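Local coordinates for mutual gliding-motility protein MglA (Myxococcus xanthus DK 1622, PDB 6H17) that binds and hydrolyses GTP as an intracellular switch that coordinates the two gliding motilities and controls the direction and speed of gliding, at residues K14-G19 with K94-V99; T27-I32 with F74-V79; V99-D104 with I134-Q139. One frame throughout, in Å; residues are numbered along the deposited sequence.

Contact 1 of 3, residues K14-G19 with K94-V99; sequences KIVYYG and KGVDGV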
# COMPACT_ATOMS: atom_id res chain seq x y z
N LYS A 14 -6.03 0.18 -8.43
CA LYS A 14 -4.86 0.85 -7.88
C LYS A 14 -4.74 0.58 -6.39
O LYS A 14 -5.69 0.81 -5.62
CB LYS A 14 -5.02 2.35 -8.11
CG LYS A 14 -3.90 3.20 -7.61
CD LYS A 14 -4.10 4.64 -8.07
CE LYS A 14 -2.86 5.46 -7.91
NZ LYS A 14 -3.04 6.84 -8.44
N ILE A 15 -3.57 0.10 -5.98
CA ILE A 15 -3.23 -0.11 -4.57
C ILE A 15 -2.10 0.85 -4.22
O ILE A 15 -1.09 0.89 -4.93
CB ILE A 15 -2.76 -1.55 -4.31
CG1 ILE A 15 -3.79 -2.58 -4.73
CG2 ILE A 15 -2.33 -1.71 -2.84
CD1 ILE A 15 -5.08 -2.41 -4.15
N VAL A 16 -2.26 1.60 -3.13
CA VAL A 16 -1.21 2.52 -2.67
C VAL A 16 -0.66 2.02 -1.33
O VAL A 16 -1.42 1.81 -0.38
CB VAL A 16 -1.73 3.97 -2.56
CG1 VAL A 16 -0.64 4.87 -1.96
CG2 VAL A 16 -2.16 4.47 -3.93
N TYR A 17 0.66 1.87 -1.27
CA TYR A 17 1.40 1.62 -0.04
C TYR A 17 1.80 2.97 0.56
O TYR A 17 2.48 3.77 -0.09
CB TYR A 17 2.63 0.76 -0.35
CG TYR A 17 2.33 -0.72 -0.51
CD1 TYR A 17 2.78 -1.64 0.41
CD2 TYR A 17 1.58 -1.19 -1.58
CE1 TYR A 17 2.50 -2.99 0.28
CE2 TYR A 17 1.31 -2.53 -1.72
CZ TYR A 17 1.76 -3.42 -0.78
OH TYR A 17 1.45 -4.76 -0.94
N TYR A 18 1.38 3.19 1.80
CA TYR A 18 1.53 4.46 2.49
C TYR A 18 2.28 4.21 3.78
O TYR A 18 2.39 3.07 4.24
CB TYR A 18 0.13 5.00 2.83
CG TYR A 18 -0.07 6.50 2.79
CD1 TYR A 18 -0.38 7.14 1.62
CD2 TYR A 18 0.00 7.25 3.95
CE1 TYR A 18 -0.59 8.49 1.58
CE2 TYR A 18 -0.21 8.62 3.93
CZ TYR A 18 -0.51 9.23 2.73
OH TYR A 18 -0.77 10.59 2.64
N GLY A 19 2.81 5.27 4.39
CA GLY A 19 3.51 5.16 5.65
C GLY A 19 4.66 6.14 5.72
O GLY A 19 5.01 6.78 4.74
N LYS A 94 -4.79 9.72 -5.82
CA LYS A 94 -5.96 9.89 -6.68
C LYS A 94 -6.36 8.55 -7.29
O LYS A 94 -5.52 7.83 -7.81
CB LYS A 94 -5.66 10.89 -7.79
CG LYS A 94 -5.57 12.32 -7.30
CD LYS A 94 -5.26 13.28 -8.44
CE LYS A 94 -5.21 14.71 -7.93
NZ LYS A 94 -4.96 15.70 -9.02
N GLY A 95 -7.65 8.22 -7.21
CA GLY A 95 -8.15 7.00 -7.82
C GLY A 95 -7.82 5.73 -7.08
O GLY A 95 -8.01 4.64 -7.64
N VAL A 96 -7.33 5.80 -5.85
CA VAL A 96 -6.93 4.59 -5.14
C VAL A 96 -8.14 3.70 -4.89
O VAL A 96 -9.24 4.17 -4.56
CB VAL A 96 -6.21 4.96 -3.83
CG1 VAL A 96 -7.14 5.73 -2.88
CG2 VAL A 96 -5.67 3.70 -3.15
N ASP A 97 -7.93 2.39 -5.02
CA ASP A 97 -8.94 1.38 -4.70
C ASP A 97 -8.66 0.64 -3.41
O ASP A 97 -9.61 0.15 -2.78
CB ASP A 97 -9.05 0.36 -5.84
CG ASP A 97 -9.46 1.02 -7.13
OD1 ASP A 97 -10.53 1.67 -7.14
OD2 ASP A 97 -8.71 0.96 -8.11
N GLY A 98 -7.41 0.52 -3.00
CA GLY A 98 -7.10 -0.08 -1.71
C GLY A 98 -5.79 0.47 -1.21
O GLY A 98 -4.93 0.88 -1.99
N VAL A 99 -5.64 0.47 0.11
CA VAL A 99 -4.45 1.02 0.75
C VAL A 99 -3.82 -0.00 1.69
O VAL A 99 -4.52 -0.73 2.41
CB VAL A 99 -4.77 2.31 1.53
CG1 VAL A 99 -3.58 2.78 2.35
CG2 VAL A 99 -5.22 3.41 0.60
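Lys14 meets segment 94-99 with both its backbone and the tip of its side chain. The side chain is extended throughout (CG anti to the backbone N, chi1 -180°), and Lys14 NZ donates to Lys94 O at 2.7 Å, lying in the plane of that carbonyl. On the backbone, Lys14 O accepts from two successive amides, Asp97 N at 2.8 Å and Gly98 N at 3.1 Å. Asp97 answers by turning OD2 back on Lys14 N at 2.8 Å, using its anti lone pair. From here the chains run on as neighbouring parallel strands at the centre of the small-GTPase sheet, and Val16 N bonds to Gly98 O at 3.0 Å. Glycine suits position 98 because a side chain there would press on Ile15 CD1, now 3.9 Å from Gly98 CA. On the other face, Val16 and Val96 cross at about a right angle, CG2 to CG2 at 3.7 Å. Further out, Ile92 O also binds Lys14 NZ, the ring of Tyr77 makes a cation-pi contact with the lysine, and Ser2 N holds Asp97 OD1. A methionine in place of Lys14 would probably leave the carbonyls of Lys94 and Ile92 without their charged donor.

Contact 2 of 3, residues T27-I32 with F74-V79; sequences TNLQYI and FHLYTV. With GSP (5'-guanosine-diphosphate-monothiophosphate), chain C.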
# COMPACT_ATOMS: atom_id res chain seq x y z
N THR A 27 10.54 -1.44 -0.23
CA THR A 27 11.04 -2.80 0.01
C THR A 27 9.95 -3.83 -0.20
O THR A 27 10.20 -4.91 -0.75
CB THR A 27 11.58 -2.88 1.44
OG1 THR A 27 12.65 -1.96 1.62
CG2 THR A 27 12.14 -4.27 1.74
N ASN A 28 8.71 -3.52 0.21
CA ASN A 28 7.60 -4.43 -0.06
C ASN A 28 7.49 -4.71 -1.55
O ASN A 28 7.38 -5.87 -1.98
CB ASN A 28 6.27 -3.84 0.45
CG ASN A 28 5.89 -4.30 1.85
OD1 ASN A 28 5.15 -5.26 2.01
ND2 ASN A 28 6.34 -3.58 2.86
N LEU A 29 7.44 -3.65 -2.37
CA LEU A 29 7.30 -3.85 -3.82
C LEU A 29 8.49 -4.57 -4.43
O LEU A 29 8.33 -5.36 -5.37
CB LEU A 29 7.02 -2.54 -4.54
CG LEU A 29 5.54 -2.17 -4.66
CD1 LEU A 29 4.87 -1.95 -3.32
CD2 LEU A 29 5.35 -0.96 -5.57
N GLN A 30 9.70 -4.31 -3.92
CA GLN A 30 10.88 -5.01 -4.43
C GLN A 30 10.78 -6.51 -4.18
O GLN A 30 11.10 -7.32 -5.05
CB GLN A 30 12.15 -4.43 -3.80
CG GLN A 30 12.45 -3.03 -4.29
CD GLN A 30 13.54 -2.26 -3.54
OE1 GLN A 30 13.79 -2.45 -2.34
NE2 GLN A 30 14.17 -1.33 -4.26
N TYR A 31 10.34 -6.90 -2.98
CA TYR A 31 10.19 -8.32 -2.68
C TYR A 31 9.10 -8.93 -3.55
O TYR A 31 9.28 -10.02 -4.13
CB TYR A 31 9.85 -8.53 -1.19
CG TYR A 31 9.86 -9.99 -0.83
CD1 TYR A 31 11.05 -10.61 -0.48
CD2 TYR A 31 8.72 -10.78 -0.94
CE1 TYR A 31 11.10 -11.96 -0.23
CE2 TYR A 31 8.76 -12.13 -0.65
CZ TYR A 31 9.95 -12.71 -0.31
OH TYR A 31 10.03 -14.06 -0.05
N ILE A 32 7.96 -8.25 -3.67
CA ILE A 32 6.87 -8.73 -4.53
C ILE A 32 7.39 -8.95 -5.95
O ILE A 32 7.15 -10.00 -6.58
CB ILE A 32 5.68 -7.77 -4.50
CG1 ILE A 32 5.05 -7.76 -3.10
CG2 ILE A 32 4.64 -8.17 -5.53
CD1 ILE A 32 4.13 -6.56 -2.85
N PHE A 74 -3.77 -5.18 -11.24
CA PHE A 74 -3.50 -4.34 -10.09
C PHE A 74 -2.24 -3.54 -10.33
O PHE A 74 -1.21 -4.09 -10.74
CB PHE A 74 -3.34 -5.21 -8.84
CG PHE A 74 -4.64 -5.74 -8.31
CD1 PHE A 74 -5.24 -5.15 -7.21
CD2 PHE A 74 -5.27 -6.81 -8.93
CE1 PHE A 74 -6.44 -5.62 -6.73
CE2 PHE A 74 -6.47 -7.28 -8.43
CZ PHE A 74 -7.05 -6.69 -7.34
N HIS A 75 -2.31 -2.24 -10.06
CA HIS A 75 -1.17 -1.33 -10.18
C HIS A 75 -0.80 -0.89 -8.78
O HIS A 75 -1.57 -0.18 -8.13
CB HIS A 75 -1.52 -0.16 -11.08
CG HIS A 75 -1.79 -0.57 -12.49
ND1 HIS A 75 -2.43 0.26 -13.40
CD2 HIS A 75 -1.50 -1.71 -13.16
CE1 HIS A 75 -2.53 -0.37 -14.56
NE2 HIS A 75 -1.97 -1.56 -14.45
N LEU A 76 0.34 -1.35 -8.30
CA LEU A 76 0.83 -1.00 -6.98
C LEU A 76 1.72 0.23 -7.07
O LEU A 76 2.59 0.32 -7.95
CB LEU A 76 1.66 -2.14 -6.40
CG LEU A 76 0.91 -3.33 -5.82
CD1 LEU A 76 -0.17 -3.87 -6.69
CD2 LEU A 76 1.91 -4.44 -5.42
N TYR A 77 1.49 1.17 -6.15
CA TYR A 77 2.28 2.39 -6.02
C TYR A 77 2.78 2.51 -4.59
O TYR A 77 2.10 2.09 -3.65
CB TYR A 77 1.42 3.64 -6.29
CG TYR A 77 1.00 3.86 -7.73
CD1 TYR A 77 1.66 4.81 -8.50
CD2 TYR A 77 -0.02 3.14 -8.32
CE1 TYR A 77 1.29 5.05 -9.81
CE2 TYR A 77 -0.40 3.38 -9.66
CZ TYR A 77 0.28 4.33 -10.37
OH TYR A 77 -0.05 4.58 -11.69
N THR A 78 3.95 3.10 -4.44
CA THR A 78 4.33 3.66 -3.15
C THR A 78 4.27 5.18 -3.23
O THR A 78 4.03 5.75 -4.30
CB THR A 78 5.73 3.22 -2.72
OG1 THR A 78 6.71 3.82 -3.58
CG2 THR A 78 5.86 1.72 -2.73
N VAL A 79 4.48 5.82 -2.08
CA VAL A 79 4.53 7.27 -2.00
C VAL A 79 5.83 7.66 -1.31
O VAL A 79 6.45 6.84 -0.62
CB VAL A 79 3.33 7.86 -1.22
CG1 VAL A 79 2.01 7.38 -1.80
CG2 VAL A 79 3.42 7.53 0.26
PG GSP C . 10.42 6.50 1.50
O3B GSP C . 10.77 5.08 2.28
S1G GSP C . 11.64 7.75 2.18
O2G GSP C . 10.54 6.18 -0.00
O3G GSP C . 8.96 6.80 1.85
PB GSP C . 10.25 3.60 2.07
O1B GSP C . 9.06 3.34 2.92
O2B GSP C . 10.09 3.29 0.63
PA GSP C . 12.37 1.63 2.04
O1A GSP C . 11.55 0.50 1.62
O2A GSP C . 13.27 2.23 1.04
O3A GSP C . 11.48 2.76 2.70
O5' GSP C . 13.18 1.13 3.32
C5' GSP C . 14.03 2.02 4.02
C4' GSP C . 15.14 1.25 4.73
O4' GSP C . 14.55 0.36 5.70
C3' GSP C . 15.92 0.38 3.78
O3' GSP C . 17.29 0.39 4.15
C2' GSP C . 15.36 -1.03 3.96
O2' GSP C . 16.24 -2.08 3.67
C1' GSP C . 14.97 -0.97 5.44
N9 GSP C . 13.92 -1.89 5.83
C8 GSP C . 12.71 -2.02 5.22
N7 GSP C . 11.99 -2.98 5.85
C5 GSP C . 12.77 -3.46 6.87
C6 GSP C . 12.56 -4.45 7.82
O6 GSP C . 11.52 -5.14 7.94
N1 GSP C . 13.59 -4.68 8.68
C2 GSP C . 14.77 -3.97 8.64
N2 GSP C . 15.71 -4.24 9.52
N3 GSP C . 14.99 -3.00 7.72
C4 GSP C . 13.98 -2.79 6.85
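Leu29 sets its CD2 methyl over one face of the peptide group joining Leu76 to Tyr77, almost directly above the oxygen, with CD2 3.9 Å from Leu76 O. The aromatic rings of the strand are turned elsewhere: the CB of Tyr77 points away from the helix, and its ring meets Phe59 edge-to-face, while the His75 ring also meets Phe59, their planes inclined at about 55°. What meets helix 27-32 is mainly methyl groups. Leu29 CD2 lies 4.0 Å from Leu76 CB, and the side chains of Leu29 and Thr78 slide past each other in opposite directions, bringing Leu29 CD1 to 3.8 Å from Thr78 CG2. Threonine suits this place because its two branches do different work. OG1 stands between the backbone N and the carbonyl carbon (chi1 69°) and bonds to Asp58 OD2, while CG2 offers the leucine a methyl. One turn further along the helix, Ile32 and Leu76 reach toward each other tip to tip, with Ile32 CD1 4.0 Å from Leu76 CD2. The axes of the two short segments approach to 9.4 Å, a spacing that branched aliphatic side chains fill, and their N-to-C directions make 145°, roughly antiparallel. At the start of the helical segment, Thr27 N and Thr27 OG1 both donate hydrogen bonds to one alpha-phosphate oxygen of the GTP analogue, O1A, at 2.9 and 2.7 Å. The arrangement is that of a P-loop GTPase, in which the helix following the phosphate-binding loop packs on the sheet beside the nucleotide. The strand runs into Thr78 to Gln82, a segment predicted to bind GTP, which probably corresponds to the DxxGQ motif of Ras, with threonine in place of the aspartate.

Contact 3 of 3, residues V99-D104 with I134-Q139; sequences VVFVAD and IPYVIQ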
# COMPACT_ATOMS: atom_id res chain seq x y z
N VAL A 99 -5.64 0.47 0.11
CA VAL A 99 -4.45 1.02 0.75
C VAL A 99 -3.82 -0.00 1.69
O VAL A 99 -4.52 -0.73 2.41
CB VAL A 99 -4.77 2.31 1.53
CG1 VAL A 99 -3.58 2.78 2.35
CG2 VAL A 99 -5.22 3.41 0.60
N VAL A 100 -2.49 -0.06 1.68
CA VAL A 100 -1.71 -0.77 2.68
C VAL A 100 -0.96 0.30 3.45
O VAL A 100 -0.17 1.06 2.85
CB VAL A 100 -0.71 -1.75 2.06
CG1 VAL A 100 0.16 -2.36 3.14
CG2 VAL A 100 -1.43 -2.83 1.26
N PHE A 101 -1.18 0.39 4.76
CA PHE A 101 -0.38 1.27 5.60
C PHE A 101 0.76 0.46 6.18
O PHE A 101 0.53 -0.50 6.92
CB PHE A 101 -1.20 1.90 6.72
CG PHE A 101 -0.41 2.90 7.51
CD1 PHE A 101 0.31 2.55 8.65
CD2 PHE A 101 -0.33 4.21 7.07
CE1 PHE A 101 1.04 3.49 9.35
CE2 PHE A 101 0.41 5.16 7.75
CZ PHE A 101 1.07 4.81 8.90
N VAL A 102 1.99 0.84 5.86
CA VAL A 102 3.19 0.17 6.34
C VAL A 102 3.70 0.97 7.53
O VAL A 102 4.19 2.09 7.38
CB VAL A 102 4.25 0.05 5.25
CG1 VAL A 102 5.49 -0.65 5.78
CG2 VAL A 102 3.71 -0.67 4.02
N ALA A 103 3.58 0.41 8.73
CA ALA A 103 4.09 1.05 9.94
C ALA A 103 5.49 0.54 10.25
O ALA A 103 5.78 -0.66 10.10
CB ALA A 103 3.16 0.74 11.10
N ASP A 104 6.36 1.45 10.65
CA ASP A 104 7.69 1.08 11.12
C ASP A 104 7.59 0.70 12.59
O ASP A 104 7.27 1.55 13.42
CB ASP A 104 8.63 2.26 10.91
CG ASP A 104 10.09 1.91 11.18
OD1 ASP A 104 10.36 1.12 12.12
OD2 ASP A 104 10.98 2.42 10.44
N ILE A 134 -12.79 2.23 2.74
CA ILE A 134 -11.98 1.73 1.63
C ILE A 134 -11.30 0.42 2.02
O ILE A 134 -10.97 0.22 3.20
CB ILE A 134 -10.97 2.82 1.21
CG1 ILE A 134 -10.37 2.55 -0.17
CG2 ILE A 134 -9.87 2.94 2.22
CD1 ILE A 134 -9.43 3.66 -0.64
N PRO A 135 -11.07 -0.49 1.08
CA PRO A 135 -10.19 -1.63 1.36
C PRO A 135 -8.86 -1.17 1.93
O PRO A 135 -8.18 -0.32 1.35
CB PRO A 135 -10.02 -2.27 -0.02
CG PRO A 135 -11.36 -1.99 -0.67
CD PRO A 135 -11.68 -0.59 -0.27
N TYR A 136 -8.49 -1.73 3.09
CA TYR A 136 -7.40 -1.18 3.89
C TYR A 136 -6.83 -2.27 4.78
O TYR A 136 -7.57 -2.93 5.51
CB TYR A 136 -7.93 0.00 4.71
CG TYR A 136 -6.99 0.50 5.79
CD1 TYR A 136 -5.65 0.66 5.54
CD2 TYR A 136 -7.46 0.80 7.06
CE1 TYR A 136 -4.78 1.09 6.52
CE2 TYR A 136 -6.60 1.24 8.06
CZ TYR A 136 -5.26 1.38 7.77
OH TYR A 136 -4.35 1.81 8.72
N VAL A 137 -5.52 -2.44 4.72
CA VAL A 137 -4.78 -3.41 5.53
C VAL A 137 -3.60 -2.69 6.13
O VAL A 137 -3.01 -1.81 5.49
CB VAL A 137 -4.31 -4.60 4.67
CG1 VAL A 137 -3.42 -5.56 5.45
CG2 VAL A 137 -5.53 -5.33 4.07
N ILE A 138 -3.24 -3.05 7.35
CA ILE A 138 -2.09 -2.47 8.03
C ILE A 138 -1.00 -3.53 8.21
O ILE A 138 -1.29 -4.69 8.55
CB ILE A 138 -2.47 -1.80 9.37
CG1 ILE A 138 -1.26 -1.00 9.91
CG2 ILE A 138 -2.97 -2.79 10.39
CD1 ILE A 138 -1.66 0.10 10.92
N GLN A 139 0.24 -3.12 7.99
CA GLN A 139 1.41 -3.97 8.14
C GLN A 139 2.31 -3.41 9.22
O GLN A 139 2.68 -2.23 9.17
CB GLN A 139 2.16 -4.03 6.81
CG GLN A 139 3.35 -4.97 6.84
CD GLN A 139 4.15 -4.92 5.57
OE1 GLN A 139 5.11 -4.16 5.46
NE2 GLN A 139 3.75 -5.73 4.58
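Phe101 O receives the amide of Gln139 nearly straight, at 2.8 Å from Gln139 N with 171° at the hydrogen, and the CA-H of Ile138 adds a weaker contact. Ala103 N then donates to Gln139 O, also at 2.8 Å, continuing a parallel ladder in which Val99 bonds to Pro135 and Val137, the residues flanking Tyr136, and Phe101 to Val137 and Gln139, those flanking Ile138. On one face, CG of Tyr136 stands anti to the backbone N (chi1 168°), and the ring beyond it comes in beside strand 99-104. Its edge takes Val99 O in plane, 3.6 Å from CD1, and Phe101 CB, 3.7 Å from CE1. Phe101 and Ile138 lie side by side, pointing the same way, with their CD1 atoms 3.9 Å apart. Beta-branched and aromatic residues suit these strands, covered on both faces. On the other face, the extended Gln139 runs beside Val102, OE1 3.5 Å from CG1; Asn28 and Thr179 satisfy its buried amide. The strands are the two strands of a beta-alpha-beta crossover whose connecting helix, 110-125, covers Val99, Phe101 and Tyr136, while helix 176-193 covers Val100 and Pro135.

All three contacts reach one sheet. Contacts 1 and 3 share Val99 and strand 98-104, their centres about 9 Å apart, and Tyr18 N bonds to Val100 O at 2.8 Å to carry the ladder between them. Strand 10-18 of contact 1 also pairs with strand 71-78 of contact 2, through Tyr17 N to Tyr77 O at 2.8 Å. Contacts 2 and 3, about 12 Å apart between centres, meet through Asn28 ND2 and Gln139 OE1 at 2.9 Å, tying the helix after the P-loop to strand 136-141. The nucleotide lies at the C-terminal ends of these strands: Thr27 binds it directly, whereas the side chains of Val102 and Tyr18 stay about 6 and 9 Å from its nearest atoms.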